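Superoxide dismutase [Mn/Fe] (PDB 3AK2) catalyses the disproportionation of superoxide to oxygen and hydrogen peroxide and, as a cambialistic enzyme, probably works with either manganese or iron, here holding manganese. Local coordinates at residues Tyr16-Pro21 with Met86-Lys91; Val128-Leu133 with Ile161-Val166. All blocks are in the same frame, centred on the assembly; numbering follows the deposited sequence.

How the contacts relate
Contact 1 joins two loops near the edge of the chain, and contact 2 joins two antiparallel strands in its interior. Their centres are 18 Å apart and their nearest atoms about 6 Å apart, so they do not touch. Both segments of contact 1 come earlier in the chain than either segment of contact 2. Their common reference is the manganese. Contact 2 supplies Asp165, whose OD2 lies 2.0 Å from the metal. Contact 1 contributes no ligand: the side chain of Met86 stays about 9 Å away. However, its two loops adjoin ligand-bearing helices, 16-21 preceding helix 25-54 with His31 and 86-91 following helix 62-82 with His79. His169 completes the protein ligands.

Contact 1: Tyr16-Pro21 with Met86-Lys91; sequences YNALEP and MAPPGK
The carbonyl oxygen of Ala18 is met by carbons of two consecutive prolines, and no hydrogen bond joins Tyr16-Pro21 to Met86-Lys91. Pro88 CA lies 3.4 Å from Ala18 O in a CA-H...O contact whose angle at the hydrogen, 128°, is bent. Pro89 adds its ring carbon CD, 3.5 Å from the same Ala18 O. Beside this, the methyl CB of Ala18 rests on Pro88 CG at 3.9 Å.

Leu19 makes the largest buried contribution, and its two methyls divide the work. Leu19 CD2 lies against the backbone of Ala87, 3.5 Å from Ala87 C. Leu19 CD1 meets the sulfur end of Met86, where the bend at chi3 (-67°) puts CE, beside SD, 3.7 Å from it. Leu19 and Met86 cross at about a right angle. Tyr14 touches both.

The 16-21 side is shaped by a type I turn from Asn17 to Glu20 and a cis peptide before Pro21, while Glu20 OE2 accepts a hydrogen bond from Glu25 N. This is largely apolar loop-to-loop packing, joining the approach to helix 25-54 with the exit from helix 62-82, the two long helices of the alpha-hairpin domain of iron/manganese superoxide dismutases.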
# COMPACT_ATOMS: atom_id res chain seq x y z
N TYR A 16 -11.82 -16.51 27.45
CA TYR A 16 -11.59 -16.89 26.06
C TYR A 16 -12.78 -17.60 25.39
O TYR A 16 -12.98 -17.47 24.19
CB TYR A 16 -10.32 -17.73 25.91
CG TYR A 16 -9.03 -16.97 26.17
CD1 TYR A 16 -8.73 -15.80 25.46
CD2 TYR A 16 -8.10 -17.42 27.11
CE1 TYR A 16 -7.55 -15.10 25.69
CE2 TYR A 16 -6.92 -16.72 27.34
CZ TYR A 16 -6.65 -15.57 26.63
OH TYR A 16 -5.48 -14.87 26.86
N ASN A 17 -13.56 -18.35 26.17
CA ASN A 17 -14.72 -19.06 25.62
C ASN A 17 -16.03 -18.28 25.71
O ASN A 17 -17.10 -18.81 25.38
CB ASN A 17 -14.86 -20.45 26.26
CG ASN A 17 -15.30 -20.40 27.72
OD1 ASN A 17 -15.42 -19.33 28.32
ND2 ASN A 17 -15.54 -21.57 28.30
N ALA A 18 -15.96 -17.02 26.14
CA ALA A 18 -17.16 -16.25 26.44
C ALA A 18 -17.95 -15.78 25.23
O ALA A 18 -19.10 -15.36 25.37
CB ALA A 18 -16.82 -15.07 27.34
N LEU A 19 -17.35 -15.85 24.04
CA LEU A 19 -18.03 -15.41 22.82
C LEU A 19 -18.59 -16.56 21.99
O LEU A 19 -19.09 -16.35 20.87
CB LEU A 19 -17.12 -14.51 21.97
CG LEU A 19 -16.58 -13.24 22.65
CD1 LEU A 19 -15.90 -12.36 21.62
CD2 LEU A 19 -17.66 -12.45 23.39
N GLU A 20 -18.52 -17.76 22.54
CA GLU A 20 -19.11 -18.93 21.91
C GLU A 20 -20.64 -18.81 21.91
O GLU A 20 -21.21 -18.20 22.82
CB GLU A 20 -18.65 -20.21 22.61
CG GLU A 20 -17.15 -20.41 22.50
CD GLU A 20 -16.68 -21.82 22.81
OE1 GLU A 20 -17.39 -22.55 23.53
OE2 GLU A 20 -15.59 -22.18 22.31
N PRO A 21 -21.30 -19.37 20.88
CA PRO A 21 -20.74 -20.16 19.79
C PRO A 21 -20.20 -19.35 18.60
O PRO A 21 -19.71 -19.93 17.64
CB PRO A 21 -21.94 -20.99 19.34
CG PRO A 21 -23.10 -20.09 19.56
CD PRO A 21 -22.77 -19.26 20.77
N MET A 86 -16.85 -6.12 21.81
CA MET A 86 -17.63 -7.36 21.88
C MET A 86 -17.97 -7.69 23.32
O MET A 86 -17.36 -7.16 24.25
CB MET A 86 -16.87 -8.52 21.24
CG MET A 86 -16.57 -8.31 19.76
SD MET A 86 -15.72 -9.68 18.95
CE MET A 86 -14.12 -9.65 19.76
N ALA A 87 -18.97 -8.55 23.50
CA ALA A 87 -19.39 -9.00 24.82
C ALA A 87 -20.10 -10.34 24.66
O ALA A 87 -20.61 -10.63 23.58
CB ALA A 87 -20.32 -7.97 25.46
N PRO A 88 -20.12 -11.15 25.74
CA PRO A 88 -20.83 -12.43 25.67
C PRO A 88 -22.27 -12.22 25.21
O PRO A 88 -22.89 -11.23 25.59
CB PRO A 88 -20.80 -12.93 27.12
CG PRO A 88 -19.59 -12.29 27.70
CD PRO A 88 -19.50 -10.94 27.06
N PRO A 89 -22.79 -13.14 24.37
CA PRO A 89 -24.16 -13.00 23.85
C PRO A 89 -25.16 -12.70 24.97
O PRO A 89 -25.13 -13.34 26.02
CB PRO A 89 -24.45 -14.37 23.23
CG PRO A 89 -23.11 -14.95 22.92
CD PRO A 89 -22.13 -14.37 23.89
N GLY A 90 -26.03 -11.72 24.75
CA GLY A 90 -26.91 -11.21 25.80
C GLY A 90 -26.60 -9.75 26.06
O GLY A 90 -27.35 -8.86 25.64
N LYS A 91 -25.50 -9.49 26.77
CA LYS A 91 -24.93 -8.14 26.83
C LYS A 91 -24.48 -7.75 25.42
O LYS A 91 -24.61 -6.60 25.01
CB LYS A 91 -23.75 -8.07 27.80
CG LYS A 91 -23.13 -6.68 27.90
CD LYS A 91 -21.88 -6.65 28.75
CE LYS A 91 -21.22 -5.28 28.68
NZ LYS A 91 -20.05 -5.17 29.58

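Contact 2: Val128-Leu133 with Ile161-Val166; sequences VGWGVL and ILVIDV. With MN (manganese (II) ion), chain E.
Leu133 O accepts two N-H groups, from Ile161 N at 2.8 Å and Leu162 N at 3.3 Å. Both residues thus face Leu133, a classic beta bulge. Leu133 N is paired in turn with Leu162 O at 2.8 Å, nearly straight with 171° at the hydrogen. Past the bulge, regular antiparallel pairing takes over: Ile164 N gives to Gly131 O at 2.9 Å, and Ile164 O receives Gly131 N. Val166 N closes the series on Gly129 O at 2.8 Å. Asn85 meets polar backbone atoms of the bulged strand, with OD1 accepting from Val163 N and ND2 giving to Ile161 O.

These strands belong to the three-stranded antiparallel sheet of the C-terminal domain, which delivers Asp165 to the metal. Asp165 OD2 binds manganese, while OD1 accepts from Trp167 N and, weakly, from the metal-bound water.

The carboxylate stacks on the Trp130 ring, their planes 13° apart, while Asp165 CB sits over the face, 3.9 Å from the centroid of the Trp130 six-membered ring. An alanine in place of Trp130 would probably open a gap beside the carboxylate and leave it freer to tilt at the metal. Val163 CG2 touches Trp130 CZ3 at 3.9 Å.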
# COMPACT_ATOMS: atom_id res chain seq x y z
N VAL A 128 -6.15 -8.88 4.22
CA VAL A 128 -6.54 -8.79 5.62
C VAL A 128 -6.77 -7.34 6.02
O VAL A 128 -6.22 -6.42 5.40
CB VAL A 128 -5.51 -9.47 6.53
CG1 VAL A 128 -5.45 -10.97 6.23
CG2 VAL A 128 -4.13 -8.84 6.38
N GLY A 129 -7.60 -7.12 7.02
CA GLY A 129 -7.89 -5.78 7.49
C GLY A 129 -9.08 -5.71 8.42
O GLY A 129 -9.36 -6.66 9.15
N TRP A 130 -9.77 -4.57 8.37
CA TRP A 130 -10.81 -4.23 9.33
C TRP A 130 -11.96 -3.52 8.65
O TRP A 130 -11.76 -2.76 7.71
CB TRP A 130 -10.25 -3.26 10.38
CG TRP A 130 -9.07 -3.77 11.11
CD1 TRP A 130 -7.77 -3.78 10.67
CD2 TRP A 130 -9.05 -4.35 12.43
NE1 TRP A 130 -6.96 -4.34 11.62
CE2 TRP A 130 -7.71 -4.70 12.71
CE3 TRP A 130 -10.04 -4.61 13.39
CZ2 TRP A 130 -7.33 -5.29 13.91
CZ3 TRP A 130 -9.66 -5.19 14.58
CH2 TRP A 130 -8.32 -5.54 14.83
N GLY A 131 -13.17 -3.77 9.15
CA GLY A 131 -14.31 -2.89 8.89
C GLY A 131 -14.41 -1.91 10.05
O GLY A 131 -14.29 -2.31 11.21
N VAL A 132 -14.60 -0.63 9.74
CA VAL A 132 -14.54 0.42 10.75
C VAL A 132 -15.72 1.38 10.69
O VAL A 132 -16.02 1.93 9.63
CB VAL A 132 -13.21 1.23 10.64
CG1 VAL A 132 -13.16 2.36 11.66
CG2 VAL A 132 -11.99 0.31 10.79
N LEU A 133 -16.38 1.55 11.83
CA LEU A 133 -17.31 2.65 12.03
C LEU A 133 -16.59 3.70 12.85
O LEU A 133 -16.14 3.43 13.97
CB LEU A 133 -18.58 2.17 12.76
CG LEU A 133 -19.60 3.25 13.13
CD1 LEU A 133 -20.22 3.86 11.89
CD2 LEU A 133 -20.68 2.69 14.04
N ILE A 161 -15.02 3.79 16.54
CA ILE A 161 -15.87 3.46 17.70
C ILE A 161 -16.36 2.02 17.68
O ILE A 161 -16.73 1.47 18.73
CB ILE A 161 -17.04 4.46 17.89
CG1 ILE A 161 -18.04 4.41 16.72
CG2 ILE A 161 -16.51 5.88 18.12
CD1 ILE A 161 -19.36 5.15 16.98
N LEU A 162 -16.36 1.40 16.50
CA LEU A 162 -16.70 -0.00 16.34
C LEU A 162 -15.88 -0.58 15.20
O LEU A 162 -15.90 -0.06 14.09
CB LEU A 162 -18.19 -0.18 16.07
CG LEU A 162 -18.65 -1.62 15.78
CD1 LEU A 162 -18.39 -2.56 16.95
CD2 LEU A 162 -20.13 -1.64 15.42
N VAL A 163 -15.16 -1.66 15.49
CA VAL A 163 -14.30 -2.29 14.49
C VAL A 163 -14.55 -3.79 14.44
O VAL A 163 -14.87 -4.41 15.47
CB VAL A 163 -12.77 -2.02 14.73
CG1 VAL A 163 -12.49 -0.52 14.81
CG2 VAL A 163 -12.27 -2.72 15.99
N ILE A 164 -14.44 -4.37 13.25
CA ILE A 164 -14.44 -5.82 13.09
C ILE A 164 -13.15 -6.25 12.41
O ILE A 164 -12.78 -5.72 11.36
CB ILE A 164 -15.69 -6.36 12.33
CG1 ILE A 164 -15.65 -7.90 12.29
CG2 ILE A 164 -15.79 -5.76 10.94
CD1 ILE A 164 -16.81 -8.57 11.55
N ASP A 165 -12.47 -7.20 13.03
CA ASP A 165 -11.24 -7.76 12.50
C ASP A 165 -11.59 -8.81 11.45
O ASP A 165 -12.27 -9.79 11.77
CB ASP A 165 -10.46 -8.40 13.64
CG ASP A 165 -9.04 -8.79 13.26
OD1 ASP A 165 -8.63 -8.62 12.09
OD2 ASP A 165 -8.35 -9.27 14.17
N VAL A 166 -11.16 -8.59 10.21
CA VAL A 166 -11.32 -9.60 9.16
C VAL A 166 -9.99 -10.13 8.64
O VAL A 166 -9.91 -10.66 7.53
CB VAL A 166 -12.26 -9.15 8.01
CG1 VAL A 166 -13.70 -9.04 8.50
CG2 VAL A 166 -11.80 -7.84 7.39
MN MN E . -6.40 -9.65 14.61
O HOH W 1 -5.84 -8.38 13.00